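Local coordinates for protein glutamine synthetase (Streptomyces coelicolor, PDB 4BAX) that belongs to the glutamine synthetase family, joining a beta-grasp domain to a catalytic domain within an assembly of ten protein chains, at residues Ile9-Thr14 / Ala18-Lys23; Asp74-Cys79 / Leu197-Trp202; Ser55-Lys60 / Thr87-Asn92. All coordinates share one frame; numbering follows the deposited sequence.

Contact 1. Residues Ile9-Thr14 / Ala18-Lys23; sequences IWIDGT and AKLRSK
R21 reaches across to W10 and D12, and its side chain can be followed atom by atom. R21 CB lies over one face of the W10 six-membered ring, 3.5 Å from the ring centroid and 19° off the ring normal, a CH-pi contact. R21 CG stays beside the indole, 4.0 Å from W10 NE1 on its five-membered ring. The chain then bends (chi2 -76°), R21 CD lying 4.0 Å from D12 OD2, before R21 NE meets that oxygen at 2.7 Å and R21 NH2 at 2.8 Å. This salt bridge is side-on, with the oxygen in the guanidinium plane. R21 NH1 and NH2 also bond to Y141 O and G138 O of a neighbouring subunit.

D12 OD2 takes a third bond from T14 OG1. D12 OD1 receives K19 N at 2.8 Å and T14 N from the opposite face of its plane, the latter forming an Asx turn. Five bonds thus hold the carboxylate. W10 and R21 are a hydrogen-bonded pair (W10 N to R21 O, 2.8 Å), flanked by the non-hydrogen-bonded pairs I9–S22 and I11–L20. This alternation marks antiparallel strands; joined by a short loop, strands 3-11 and 20-28 form a beta hairpin of the beta-grasp sheet.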
ATOM      1  N   ILE A   9      28.231   5.617 -30.743  1.00 30.59           N
ATOM      2  CA  ILE A   9      27.273   4.533 -30.737  1.00 29.94           C
ATOM      3  C   ILE A   9      27.777   3.443 -31.659  1.00 29.47           C
ATOM      4  O   ILE A   9      28.258   3.729 -32.768  1.00 30.28           O
ATOM      5  CB  ILE A   9      25.857   5.041 -31.181  1.00 17.61           C
ATOM      6  CG1 ILE A   9      25.316   6.029 -30.128  1.00 17.25           C
ATOM      7  CG2 ILE A   9      24.858   3.914 -31.386  1.00 13.23           C
ATOM      8  CD1 ILE A   9      24.292   7.076 -30.657  1.00 18.63           C
ATOM      9  N   TRP A  10      27.707   2.199 -31.208  1.00 28.07           N
ATOM     10  CA  TRP A  10      28.095   1.113 -32.091  1.00 27.13           C
ATOM     11  C   TRP A  10      27.237  -0.121 -31.842  1.00 26.38           C
ATOM     12  O   TRP A  10      26.431  -0.127 -30.915  1.00 25.52           O
ATOM     13  CB  TRP A  10      29.596   0.801 -32.009  1.00 27.20           C
ATOM     14  CG  TRP A  10      30.044   0.090 -30.747  1.00 27.54           C
ATOM     15  CD1 TRP A  10      30.255  -1.254 -30.600  1.00 27.60           C
ATOM     16  CD2 TRP A  10      30.364   0.684 -29.478  1.00 27.86           C
ATOM     17  NE1 TRP A  10      30.679  -1.533 -29.318  1.00 27.75           N
ATOM     18  CE2 TRP A  10      30.755  -0.366 -28.609  1.00 27.86           C
ATOM     19  CE3 TRP A  10      30.349   1.993 -28.986  1.00 28.20           C
ATOM     20  CZ2 TRP A  10      31.133  -0.144 -27.281  1.00 28.03           C
ATOM     21  CZ3 TRP A  10      30.726   2.212 -27.653  1.00 28.46           C
ATOM     22  CH2 TRP A  10      31.114   1.150 -26.823  1.00 28.32           C
ATOM     23  N   ILE A  11      27.382  -1.125 -32.710  1.00 26.81           N
ATOM     24  CA  ILE A  11      26.675  -2.393 -32.600  1.00 27.19           C
ATOM     25  C   ILE A  11      27.675  -3.470 -32.190  1.00 27.66           C
ATOM     26  O   ILE A  11      28.764  -3.558 -32.751  1.00 27.20           O
ATOM     27  CB  ILE A  11      25.990  -2.750 -33.915  1.00 27.84           C
ATOM     28  CG1 ILE A  11      24.815  -1.802 -34.140  1.00 28.38           C
ATOM     29  CG2 ILE A  11      25.457  -4.178 -33.904  1.00 27.77           C
ATOM     30  CD1 ILE A  11      24.993  -0.934 -35.341  1.00 28.85           C
ATOM     31  N   ASP A  12      27.302  -4.280 -31.202  1.00 28.87           N
ATOM     32  CA  ASP A  12      28.212  -5.302 -30.693  1.00 29.70           C
ATOM     33  C   ASP A  12      28.183  -6.639 -31.464  1.00 30.19           C
ATOM     34  O   ASP A  12      27.674  -6.725 -32.588  1.00 29.68           O
ATOM     35  CB  ASP A  12      28.097  -5.478 -29.170  1.00 29.90           C
ATOM     36  CG  ASP A  12      26.808  -6.153 -28.737  1.00 30.08           C
ATOM     37  OD1 ASP A  12      26.109  -6.764 -29.575  1.00 30.01           O
ATOM     38  OD2 ASP A  12      26.470  -6.034 -27.540  1.00 30.45           O
ATOM     39  N   GLY A  13      28.791  -7.658 -30.871  1.00 31.32           N
ATOM     40  CA  GLY A  13      28.845  -8.969 -31.474  1.00 32.41           C
ATOM     41  C   GLY A  13      27.985  -9.985 -30.746  1.00 33.19           C
ATOM     42  O   GLY A  13      28.237 -11.192 -30.857  1.00 33.12           O
ATOM     43  N   THR A  14      26.979  -9.508 -30.007  1.00 34.21           N
ATOM     44  CA  THR A  14      26.072 -10.400 -29.276  1.00 35.33           C
ATOM     45  C   THR A  14      25.281 -11.295 -30.214  1.00 36.61           C
ATOM     46  O   THR A  14      24.910 -10.884 -31.325  1.00 36.18           O
ATOM     47  CB  THR A  14      25.110  -9.633 -28.322  1.00 33.37           C
ATOM     48  OG1 THR A  14      25.844  -8.733 -27.482  1.00 33.76           O
ATOM     49  CG2 THR A  14      24.346 -10.610 -27.436  1.00 33.01           C
ATOM     50  N   ALA A  18      22.502  -8.771 -32.176  1.00 31.85           N
ATOM     51  CA  ALA A  18      23.468  -7.797 -31.692  1.00 30.58           C
ATOM     52  C   ALA A  18      22.795  -6.601 -31.061  1.00 29.71           C
ATOM     53  O   ALA A  18      21.672  -6.245 -31.425  1.00 28.89           O
ATOM     54  CB  ALA A  18      24.403  -7.369 -32.811  1.00 30.22           C
ATOM     55  N   LYS A  19      23.531  -5.956 -30.157  1.00 30.06           N
ATOM     56  CA  LYS A  19      23.015  -4.855 -29.355  1.00 29.90           C
ATOM     57  C   LYS A  19      23.798  -3.559 -29.546  1.00 28.80           C
ATOM     58  O   LYS A  19      24.994  -3.557 -29.902  1.00 29.05           O
ATOM     59  CB  LYS A  19      23.032  -5.232 -27.878  1.00 31.07           C
ATOM     60  CG  LYS A  19      22.439  -6.607 -27.566  1.00 31.99           C
ATOM     61  CD  LYS A  19      22.733  -7.022 -26.121  1.00 32.74           C
ATOM     62  CE  LYS A  19      22.403  -5.914 -25.094  1.00 32.95           C
ATOM     63  NZ  LYS A  19      20.947  -5.787 -24.755  1.00 32.87           N
ATOM     64  N   LEU A  20      23.091  -2.457 -29.344  1.00 27.12           N
ATOM     65  CA  LEU A  20      23.682  -1.130 -29.363  1.00 26.03           C
ATOM     66  C   LEU A  20      24.523  -0.877 -28.108  1.00 25.86           C
ATOM     67  O   LEU A  20      24.189  -1.342 -27.025  1.00 25.05           O
ATOM     68  CB  LEU A  20      22.622  -0.055 -29.517  1.00 25.37           C
ATOM     69  CG  LEU A  20      21.963  -0.006 -30.877  1.00 25.35           C
ATOM     70  CD1 LEU A  20      20.545   0.500 -30.701  1.00 24.75           C
ATOM     71  CD2 LEU A  20      22.773   0.893 -31.832  1.00 25.85           C
ATOM     72  N   ARG A  21      25.655  -0.216 -28.283  1.00 27.14           N
ATOM     73  CA  ARG A  21      26.479   0.250 -27.173  1.00 28.27           C
ATOM     74  C   ARG A  21      26.816   1.736 -27.380  1.00 28.65           C
ATOM     75  O   ARG A  21      26.852   2.247 -28.521  1.00 28.23           O
ATOM     76  CB  ARG A  21      27.752  -0.583 -27.013  1.00 29.13           C
ATOM     77  CG  ARG A  21      27.516  -2.079 -27.009  1.00 30.30           C
ATOM     78  CD  ARG A  21      26.932  -2.562 -25.696  1.00 30.82           C
ATOM     79  NE  ARG A  21      26.780  -4.006 -25.715  1.00 31.65           N
ATOM     80  CZ  ARG A  21      26.792  -4.760 -24.621  1.00 32.35           C
ATOM     81  NH1 ARG A  21      26.969  -4.190 -23.426  1.00 32.83           N
ATOM     82  NH2 ARG A  21      26.652  -6.081 -24.718  1.00 32.01           N
ATOM     83  N   SER A  22      27.021   2.435 -26.273  1.00 29.03           N
ATOM     84  CA  SER A  22      27.370   3.832 -26.365  1.00 29.35           C
ATOM     85  C   SER A  22      28.172   4.338 -25.177  1.00 29.86           C
ATOM     86  O   SER A  22      28.069   3.806 -24.059  1.00 29.98           O
ATOM     87  CB  SER A  22      26.119   4.683 -26.599  1.00 29.14           C
ATOM     88  OG  SER A  22      25.600   5.163 -25.379  1.00 29.02           O
ATOM     89  N   LYS A  23      29.057   5.290 -25.480  1.00 29.91           N
ATOM     90  CA  LYS A  23      29.706   6.129 -24.481  1.00 29.69           C
ATOM     91  C   LYS A  23      29.962   7.557 -24.981  1.00 30.15           C
ATOM     92  O   LYS A  23      29.954   7.838 -26.191  1.00 30.21           O
ATOM     93  CB  LYS A  23      30.982   5.486 -23.936  1.00 29.36           C
ATOM     94  CG  LYS A  23      31.871   4.862 -24.937  1.00 29.50           C
ATOM     95  CD  LYS A  23      33.115   4.337 -24.264  1.00 30.23           C
ATOM     96  CE  LYS A  23      33.993   3.645 -25.283  1.00 31.58           C
ATOM     97  NZ  LYS A  23      35.438   3.918 -25.045  1.00 32.66           N
TER

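Contact 2. Residues Asp74-Cys79 / Leu197-Trp202; sequences DILVLC and LWVARW
A helix packed on one face of the beta-grasp sheet is the element at work here: L76 and L78 of strand 75-82 meet V199 and W202 of helix 190-210. The short segments fit that description. Their axes approach to 9.9 Å, a separation that leaves room for a layer of side chains, and their N-to-C directions differ by 126°, so the helix runs slantwise to the strand. Spacing in sequence tells the same story. Two residues apart on a strand, L76 and L78 project from one face of the sheet, whereas V77 between them points away from the helix and touches P61. Three residues apart on the helix, V199 and W202 stand about one turn from each other and face the sheet together.

The contact is apolar throughout, made mostly by methyl ends, with L78 adding its CB. L76 divides its two methyls between two partners, CD1 lying 4.1 Å from V199 CG1 and CD2 meeting the W202 indole obliquely. V199 is divided in turn. Its CG1, anti to the backbone N (chi1 171°), serves L76, while CG2 approaches L78 CB at 4.1 Å and L78 CD2 at 4.2 Å. V199 thus touches both leucines, one methyl to each. All four residues are buried, and further packing surrounds them: I9 of strand 3-11 and V144 of a neighbouring subunit lie against W202, and Y324 of helix 323-341 against L78. The strand belongs to the beta-grasp domain and the helix to the catalytic domain, so the layer joins parts of the chain far apart in sequence. At the W202 end, the indole swings out with CG anti to the backbone N (chi1 -177°), bringing CZ3 to 3.9 Å from L76 CD2.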
ATOM      1  N   ASP A  74      25.952  19.425 -29.070  1.00 39.58           N
ATOM      2  CA  ASP A  74      26.263  18.023 -28.852  1.00 37.87           C
ATOM      3  C   ASP A  74      25.789  17.114 -29.995  1.00 35.47           C
ATOM      4  O   ASP A  74      24.821  17.436 -30.699  1.00 34.96           O
ATOM      5  CB  ASP A  74      25.655  17.598 -27.529  1.00 38.50           C
ATOM      6  CG  ASP A  74      26.197  18.413 -26.365  1.00 39.33           C
ATOM      7  OD1 ASP A  74      27.305  18.986 -26.480  1.00 39.38           O
ATOM      8  OD2 ASP A  74      25.516  18.466 -25.318  1.00 39.90           O
ATOM      9  N   ILE A  75      26.507  16.012 -30.214  1.00 33.90           N
ATOM     10  CA  ILE A  75      26.239  15.171 -31.381  1.00 32.67           C
ATOM     11  C   ILE A  75      26.265  13.667 -31.083  1.00 31.29           C
ATOM     12  O   ILE A  75      26.880  13.216 -30.112  1.00 31.08           O
ATOM     13  CB  ILE A  75      27.248  15.464 -32.526  1.00 36.69           C
ATOM     14  CG1 ILE A  75      28.678  15.355 -31.997  1.00 36.80           C
ATOM     15  CG2 ILE A  75      26.991  16.834 -33.169  1.00 36.70           C
ATOM     16  CD1 ILE A  75      29.615  14.651 -32.923  1.00 36.97           C
ATOM     17  N   LEU A  76      25.635  12.898 -31.967  1.00 30.04           N
ATOM     18  CA  LEU A  76      25.699  11.440 -31.921  1.00 28.03           C
ATOM     19  C   LEU A  76      26.639  10.966 -33.013  1.00 26.68           C
ATOM     20  O   LEU A  76      26.591  11.464 -34.142  1.00 26.09           O
ATOM     21  CB  LEU A  76      24.327  10.822 -32.112  1.00 27.31           C
ATOM     22  CG  LEU A  76      23.268  11.442 -31.224  1.00 27.34           C
ATOM     23  CD1 LEU A  76      21.914  10.955 -31.718  1.00 27.27           C
ATOM     24  CD2 LEU A  76      23.521  11.112 -29.751  1.00 27.24           C
ATOM     25  N   VAL A  77      27.516  10.034 -32.671  1.00 26.62           N
ATOM     26  CA  VAL A  77      28.453   9.510 -33.643  1.00 27.46           C
ATOM     27  C   VAL A  77      28.295   8.001 -33.774  1.00 28.17           C
ATOM     28  O   VAL A  77      28.724   7.245 -32.891  1.00 28.86           O
ATOM     29  CB  VAL A  77      29.921   9.829 -33.261  1.00 27.65           C
ATOM     30  CG1 VAL A  77      30.817   9.659 -34.456  1.00 27.63           C
ATOM     31  CG2 VAL A  77      30.050  11.239 -32.741  1.00 27.87           C
ATOM     32  N   LEU A  78      27.696   7.562 -34.878  1.00 27.98           N
ATOM     33  CA  LEU A  78      27.586   6.138 -35.152  1.00 28.30           C
ATOM     34  C   LEU A  78      28.887   5.618 -35.766  1.00 28.54           C
ATOM     35  O   LEU A  78      29.359   6.174 -36.748  1.00 27.57           O
ATOM     36  CB  LEU A  78      26.409   5.864 -36.094  1.00 28.04           C
ATOM     37  CG  LEU A  78      26.176   4.404 -36.472  1.00 27.69           C
ATOM     38  CD1 LEU A  78      25.733   3.561 -35.273  1.00 27.16           C
ATOM     39  CD2 LEU A  78      25.185   4.308 -37.616  1.00 27.71           C
ATOM     40  N   CYS A  79      29.412   4.507 -35.233  1.00 29.94           N
ATOM     41  CA  CYS A  79      30.730   3.979 -35.653  1.00 31.14           C
ATOM     42  C   CYS A  79      30.630   2.564 -36.165  1.00 32.82           C
ATOM     43  O   CYS A  79      29.655   1.851 -35.910  1.00 32.81           O
ATOM     44  CB  CYS A  79      31.730   3.991 -34.487  1.00 30.72           C
ATOM     45  SG  CYS A  79      32.052   5.581 -33.700  1.00 37.33           S
ATOM     46  N   LEU A 197      18.368   4.202 -39.164  1.00 28.16           N
ATOM     47  CA  LEU A 197      17.531   3.267 -38.412  1.00 27.52           C
ATOM     48  C   LEU A 197      18.186   2.826 -37.090  1.00 27.84           C
ATOM     49  O   LEU A 197      17.504   2.721 -36.038  1.00 27.40           O
ATOM     50  CB  LEU A 197      17.186   2.044 -39.275  1.00 26.70           C
ATOM     51  CG  LEU A 197      16.342   0.963 -38.581  1.00 25.87           C
ATOM     52  CD1 LEU A 197      15.070   1.564 -37.973  1.00 25.28           C
ATOM     53  CD2 LEU A 197      15.969  -0.179 -39.529  1.00 25.54           C
ATOM     54  N   TRP A 198      19.499   2.573 -37.142  1.00 27.84           N
ATOM     55  CA  TRP A 198      20.232   2.193 -35.937  1.00 27.42           C
ATOM     56  C   TRP A 198      20.218   3.324 -34.926  1.00 26.81           C
ATOM     57  O   TRP A 198      19.988   3.116 -33.723  1.00 26.97           O
ATOM     58  CB  TRP A 198      21.680   1.794 -36.262  1.00 27.04           C
ATOM     59  CG  TRP A 198      21.820   0.334 -36.544  1.00 26.56           C
ATOM     60  CD1 TRP A 198      22.307  -0.255 -37.696  1.00 26.50           C
ATOM     61  CD2 TRP A 198      21.409  -0.732 -35.696  1.00 26.22           C
ATOM     62  NE1 TRP A 198      22.255  -1.630 -37.585  1.00 26.16           N
ATOM     63  CE2 TRP A 198      21.703  -1.948 -36.369  1.00 26.20           C
ATOM     64  CE3 TRP A 198      20.834  -0.787 -34.418  1.00 25.95           C
ATOM     65  CZ2 TRP A 198      21.438  -3.202 -35.798  1.00 26.05           C
ATOM     66  CZ3 TRP A 198      20.566  -2.033 -33.856  1.00 25.58           C
ATOM     67  CH2 TRP A 198      20.873  -3.220 -34.544  1.00 25.76           C
ATOM     68  N   VAL A 199      20.396   4.529 -35.443  1.00 25.73           N
ATOM     69  CA  VAL A 199      20.390   5.702 -34.610  1.00 24.98           C
ATOM     70  C   VAL A 199      18.975   5.942 -34.074  1.00 25.38           C
ATOM     71  O   VAL A 199      18.765   6.262 -32.896  1.00 25.47           O
ATOM     72  CB  VAL A 199      20.932   6.918 -35.364  1.00 23.91           C
ATOM     73  CG1 VAL A 199      20.715   8.169 -34.539  1.00 23.59           C
ATOM     74  CG2 VAL A 199      22.417   6.725 -35.685  1.00 23.33           C
ATOM     75  N   ALA A 200      17.997   5.745 -34.952  1.00 25.26           N
ATOM     76  CA  ALA A 200      16.616   5.894 -34.552  1.00 24.69           C
ATOM     77  C   ALA A 200      16.220   4.847 -33.475  1.00 24.66           C
ATOM     78  O   ALA A 200      15.467   5.167 -32.539  1.00 23.98           O
ATOM     79  CB  ALA A 200      15.681   5.835 -35.779  1.00 23.98           C
ATOM     80  N   ARG A 201      16.744   3.622 -33.596  1.00 24.45           N
ATOM     81  CA  ARG A 201      16.541   2.597 -32.567  1.00 24.27           C
ATOM     82  C   ARG A 201      17.187   3.057 -31.271  1.00 24.81           C
ATOM     83  O   ARG A 201      16.602   2.970 -30.182  1.00 25.86           O
ATOM     84  CB  ARG A 201      17.143   1.250 -32.978  1.00 24.00           C
ATOM     85  CG  ARG A 201      16.258   0.405 -33.896  1.00 23.83           C
ATOM     86  CD  ARG A 201      17.123  -0.511 -34.791  1.00 23.89           C
ATOM     87  NE  ARG A 201      16.324  -1.443 -35.590  1.00 23.72           N
ATOM     88  CZ  ARG A 201      16.668  -2.700 -35.892  1.00 23.13           C
ATOM     89  NH1 ARG A 201      17.825  -3.217 -35.475  1.00 22.94           N
ATOM     90  NH2 ARG A 201      15.844  -3.446 -36.633  1.00 22.58           N
ATOM     91  N   TRP A 202      18.408   3.551 -31.393  1.00 24.05           N
ATOM     92  CA  TRP A 202      19.124   3.975 -30.213  1.00 24.19           C
ATOM     93  C   TRP A 202      18.328   5.100 -29.544  1.00 24.33           C
ATOM     94  O   TRP A 202      18.216   5.140 -28.312  1.00 24.60           O
ATOM     95  CB  TRP A 202      20.565   4.410 -30.551  1.00 24.50           C
ATOM     96  CG  TRP A 202      21.347   4.786 -29.323  1.00 25.07           C
ATOM     97  CD1 TRP A 202      22.112   3.941 -28.555  1.00 25.18           C
ATOM     98  CD2 TRP A 202      21.439   6.087 -28.701  1.00 25.15           C
ATOM     99  NE1 TRP A 202      22.664   4.637 -27.494  1.00 25.42           N
ATOM    100  CE2 TRP A 202      22.274   5.952 -27.568  1.00 25.35           C
ATOM    101  CE3 TRP A 202      20.890   7.342 -28.987  1.00 25.13           C
ATOM    102  CZ2 TRP A 202      22.584   7.029 -26.735  1.00 25.27           C
ATOM    103  CZ3 TRP A 202      21.199   8.400 -28.155  1.00 25.38           C
ATOM    104  CH2 TRP A 202      22.040   8.238 -27.044  1.00 25.29           C
TER

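Contact 3. Residues Ser55-Lys60 / Thr87-Asn92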
ATOM      1  N   SER A  55      40.848  -9.289 -27.796  1.00 90.87           N
ATOM      2  CA  SER A  55      40.180  -8.279 -28.613  1.00 86.87           C
ATOM      3  C   SER A  55      40.033  -6.909 -27.944  1.00 82.77           C
ATOM      4  O   SER A  55      39.363  -6.733 -26.921  1.00 82.73           O
ATOM      5  CB  SER A  55      38.862  -8.789 -29.226  1.00 86.51           C
ATOM      6  OG  SER A  55      39.002  -9.066 -30.614  1.00 86.34           O
ATOM      7  N   ASP A  56      40.680  -5.945 -28.584  1.00 77.18           N
ATOM      8  CA  ASP A  56      40.609  -4.553 -28.238  1.00 72.67           C
ATOM      9  C   ASP A  56      40.072  -4.035 -29.529  1.00 67.52           C
ATOM     10  O   ASP A  56      40.492  -4.483 -30.599  1.00 67.69           O
ATOM     11  CB  ASP A  56      42.011  -3.998 -28.023  1.00 73.67           C
ATOM     12  CG  ASP A  56      42.677  -4.582 -26.808  1.00 74.40           C
ATOM     13  OD1 ASP A  56      41.943  -4.989 -25.881  1.00 74.56           O
ATOM     14  OD2 ASP A  56      43.928  -4.628 -26.772  1.00 74.75           O
ATOM     15  N   CYS A  57      39.143  -3.098 -29.455  1.00 62.16           N
ATOM     16  CA  CYS A  57      38.415  -2.741 -30.653  1.00 56.71           C
ATOM     17  C   CYS A  57      38.565  -1.264 -30.967  1.00 52.01           C
ATOM     18  O   CYS A  57      38.928  -0.460 -30.100  1.00 51.43           O
ATOM     19  CB  CYS A  57      36.945  -3.115 -30.493  1.00 55.89           C
ATOM     20  SG  CYS A  57      36.665  -4.881 -30.216  1.00 44.82           S
ATOM     21  N   VAL A  58      38.341  -0.934 -32.234  1.00 47.96           N
ATOM     22  CA  VAL A  58      38.495   0.420 -32.713  1.00 44.10           C
ATOM     23  C   VAL A  58      37.112   0.912 -33.203  1.00 41.14           C
ATOM     24  O   VAL A  58      36.387   0.194 -33.917  1.00 40.42           O
ATOM     25  CB  VAL A  58      39.526   0.482 -33.857  1.00 43.19           C
ATOM     26  CG1 VAL A  58      39.463   1.820 -34.561  1.00 42.87           C
ATOM     27  CG2 VAL A  58      40.943   0.212 -33.310  1.00 42.78           C
ATOM     28  N   LEU A  59      36.774   2.144 -32.820  1.00 38.92           N
ATOM     29  CA  LEU A  59      35.559   2.806 -33.248  1.00 36.57           C
ATOM     30  C   LEU A  59      35.867   3.781 -34.365  1.00 35.74           C
ATOM     31  O   LEU A  59      36.730   4.673 -34.196  1.00 35.43           O
ATOM     32  CB  LEU A  59      34.938   3.542 -32.065  1.00 35.71           C
ATOM     33  CG  LEU A  59      34.367   2.567 -31.022  1.00 35.12           C
ATOM     34  CD1 LEU A  59      33.859   3.268 -29.746  1.00 34.84           C
ATOM     35  CD2 LEU A  59      33.280   1.682 -31.645  1.00 34.77           C
ATOM     36  N   LYS A  60      35.235   3.574 -35.516  1.00 34.96           N
ATOM     37  CA  LYS A  60      35.434   4.468 -36.626  1.00 34.32           C
ATOM     38  C   LYS A  60      34.100   5.106 -37.020  1.00 33.45           C
ATOM     39  O   LYS A  60      33.196   4.402 -37.451  1.00 33.39           O
ATOM     40  CB  LYS A  60      36.012   3.698 -37.812  1.00 34.77           C
ATOM     41  CG  LYS A  60      36.345   4.550 -38.993  1.00 36.01           C
ATOM     42  CD  LYS A  60      36.701   3.624 -40.146  1.00 37.68           C
ATOM     43  CE  LYS A  60      37.019   4.396 -41.411  1.00 39.07           C
ATOM     44  NZ  LYS A  60      38.154   5.317 -41.095  1.00 39.85           N
ATOM     45  N   THR A  87      41.208  -3.207 -39.927  1.00 43.40           N
ATOM     46  CA  THR A  87      40.325  -4.008 -40.764  1.00 42.84           C
ATOM     47  C   THR A  87      38.998  -4.202 -40.029  1.00 41.95           C
ATOM     48  O   THR A  87      38.944  -4.038 -38.809  1.00 41.78           O
ATOM     49  CB  THR A  87      40.971  -5.387 -41.101  1.00 46.64           C
ATOM     50  OG1 THR A  87      41.135  -6.160 -39.908  1.00 46.80           O
ATOM     51  CG2 THR A  87      42.336  -5.188 -41.735  1.00 46.91           C
ATOM     52  N   PRO A  88      37.917  -4.530 -40.769  1.00 41.31           N
ATOM     53  CA  PRO A  88      36.623  -4.728 -40.098  1.00 40.55           C
ATOM     54  C   PRO A  88      36.652  -5.895 -39.122  1.00 40.53           C
ATOM     55  O   PRO A  88      37.269  -6.933 -39.399  1.00 40.76           O
ATOM     56  CB  PRO A  88      35.664  -5.045 -41.260  1.00 39.94           C
ATOM     57  CG  PRO A  88      36.303  -4.441 -42.461  1.00 40.17           C
ATOM     58  CD  PRO A  88      37.788  -4.539 -42.242  1.00 40.83           C
ATOM     59  N   HIS A  89      36.025  -5.683 -37.967  1.00 40.35           N
ATOM     60  CA  HIS A  89      35.861  -6.699 -36.939  1.00 40.01           C
ATOM     61  C   HIS A  89      34.820  -7.677 -37.495  1.00 39.26           C
ATOM     62  O   HIS A  89      34.016  -7.287 -38.346  1.00 39.67           O
ATOM     63  CB  HIS A  89      35.372  -6.023 -35.652  1.00 40.18           C
ATOM     64  CG  HIS A  89      35.311  -6.938 -34.470  1.00 40.78           C
ATOM     65  ND1 HIS A  89      34.245  -7.789 -34.250  1.00 40.69           N
ATOM     66  CD2 HIS A  89      36.168  -7.130 -33.438  1.00 41.07           C
ATOM     67  CE1 HIS A  89      34.454  -8.474 -33.140  1.00 40.72           C
ATOM     68  NE2 HIS A  89      35.614  -8.093 -32.630  1.00 40.98           N
ATOM     69  N   PRO A  90      34.838  -8.949 -37.051  1.00 37.66           N
ATOM     70  CA  PRO A  90      33.859  -9.936 -37.542  1.00 36.87           C
ATOM     71  C   PRO A  90      32.396  -9.529 -37.293  1.00 35.98           C
ATOM     72  O   PRO A  90      31.524  -9.855 -38.101  1.00 36.53           O
ATOM     73  CB  PRO A  90      34.210 -11.188 -36.740  1.00 36.38           C
ATOM     74  CG  PRO A  90      35.675 -11.072 -36.518  1.00 36.51           C
ATOM     75  CD  PRO A  90      35.945  -9.595 -36.327  1.00 36.92           C
ATOM     76  N   SER A  91      32.140  -8.802 -36.209  1.00 34.54           N
ATOM     77  CA  SER A  91      30.802  -8.303 -35.921  1.00 33.09           C
ATOM     78  C   SER A  91      30.347  -7.248 -36.927  1.00 32.10           C
ATOM     79  O   SER A  91      29.142  -7.013 -37.068  1.00 31.31           O
ATOM     80  CB  SER A  91      30.721  -7.752 -34.499  1.00 33.09           C
ATOM     81  OG  SER A  91      31.827  -6.915 -34.234  1.00 33.24           O
ATOM     82  N   ASN A  92      31.299  -6.599 -37.605  1.00 31.98           N
ATOM     83  CA  ASN A  92      30.980  -5.511 -38.536  1.00 31.54           C
ATOM     84  C   ASN A  92      30.196  -6.024 -39.746  1.00 30.86           C
ATOM     85  O   ASN A  92      30.709  -6.846 -40.492  1.00 31.04           O
ATOM     86  CB  ASN A  92      32.275  -4.819 -38.964  1.00 32.36           C
ATOM     87  CG  ASN A  92      32.045  -3.579 -39.828  1.00 33.14           C
ATOM     88  OD1 ASN A  92      31.064  -3.477 -40.573  1.00 33.49           O
ATOM     89  ND2 ASN A  92      32.984  -2.648 -39.759  1.00 33.28           N
TER
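The backbones of 55-60 and 87-92 come closest at C57 and H89, whose CA atoms are 7.9 Å apart, too far for main-chain bonding between that pair. Residues 57-60 are extended as part of a strand. Segment 87-92 has no regular helix or strand, but from H89 to N92 it folds into a type I beta turn, closed by N92 N to H89 O at 2.9 Å.

Side chains bridge the gap sparsely. C57 SG lies 4.0 Å from H89 CD2, and its distance of 4.6 Å to the H89 ring centroid, 49° off the normal, makes this an oblique sulfur-aromatic contact. H89 reaches out because CG is anti to its backbone N (chi1 -173°). S55 OG stands near the edge of the same ring, 4.1 Å from H89 NE2, too long for a hydrogen bond, and S55 is poorly ordered.

In the fold, the contact sets a strand of the beta-grasp sheet against the loop that leaves its neighbour, strand 75-82, and leads to helix 94-103. C57 bonds through its backbone to F42 of strand 40-43, while H89 does so to V81, which also touches the side chains of both C57 and H89.

A bond at each nitrogen helps to fix the H89 ring. S91 N bonds to H89 ND1 at 3.0 Å, nearly straight at 168° and close to the ring plane, while P90 CD lies over one ring face. On the other nitrogen, NE2 is hydrogen-bonded to Q49 O. Further along, N92 OD1 caps the backbone N of A95 at the start of the helix, and N92 ND2 bonds to E80 OE1 and V81 O.

All three contacts draw on one beta-grasp sheet but use it differently. Contact 1, only partly buried, pairs two adjacent strands through backbone bonds and a salt bridge, burying 644 Å². Contact 2 is fully buried and apolar, setting a sheet face against a helix (221 Å²). Contact 3 is slight, 82 Å², and its centre lies farthest from the chain centre, at about 21 Å, although its H89 and C57 are buried. Strand 3-11 ties contacts 1 and 2 together: I9 N lies 2.7 Å from V77 O, a probable hydrogen bond. W10 CG and L59 CD2, 3.7 Å apart, bring contact 1 against contact 3. Each contact also reaches a neighbouring subunit, contact 2 through W202 alone.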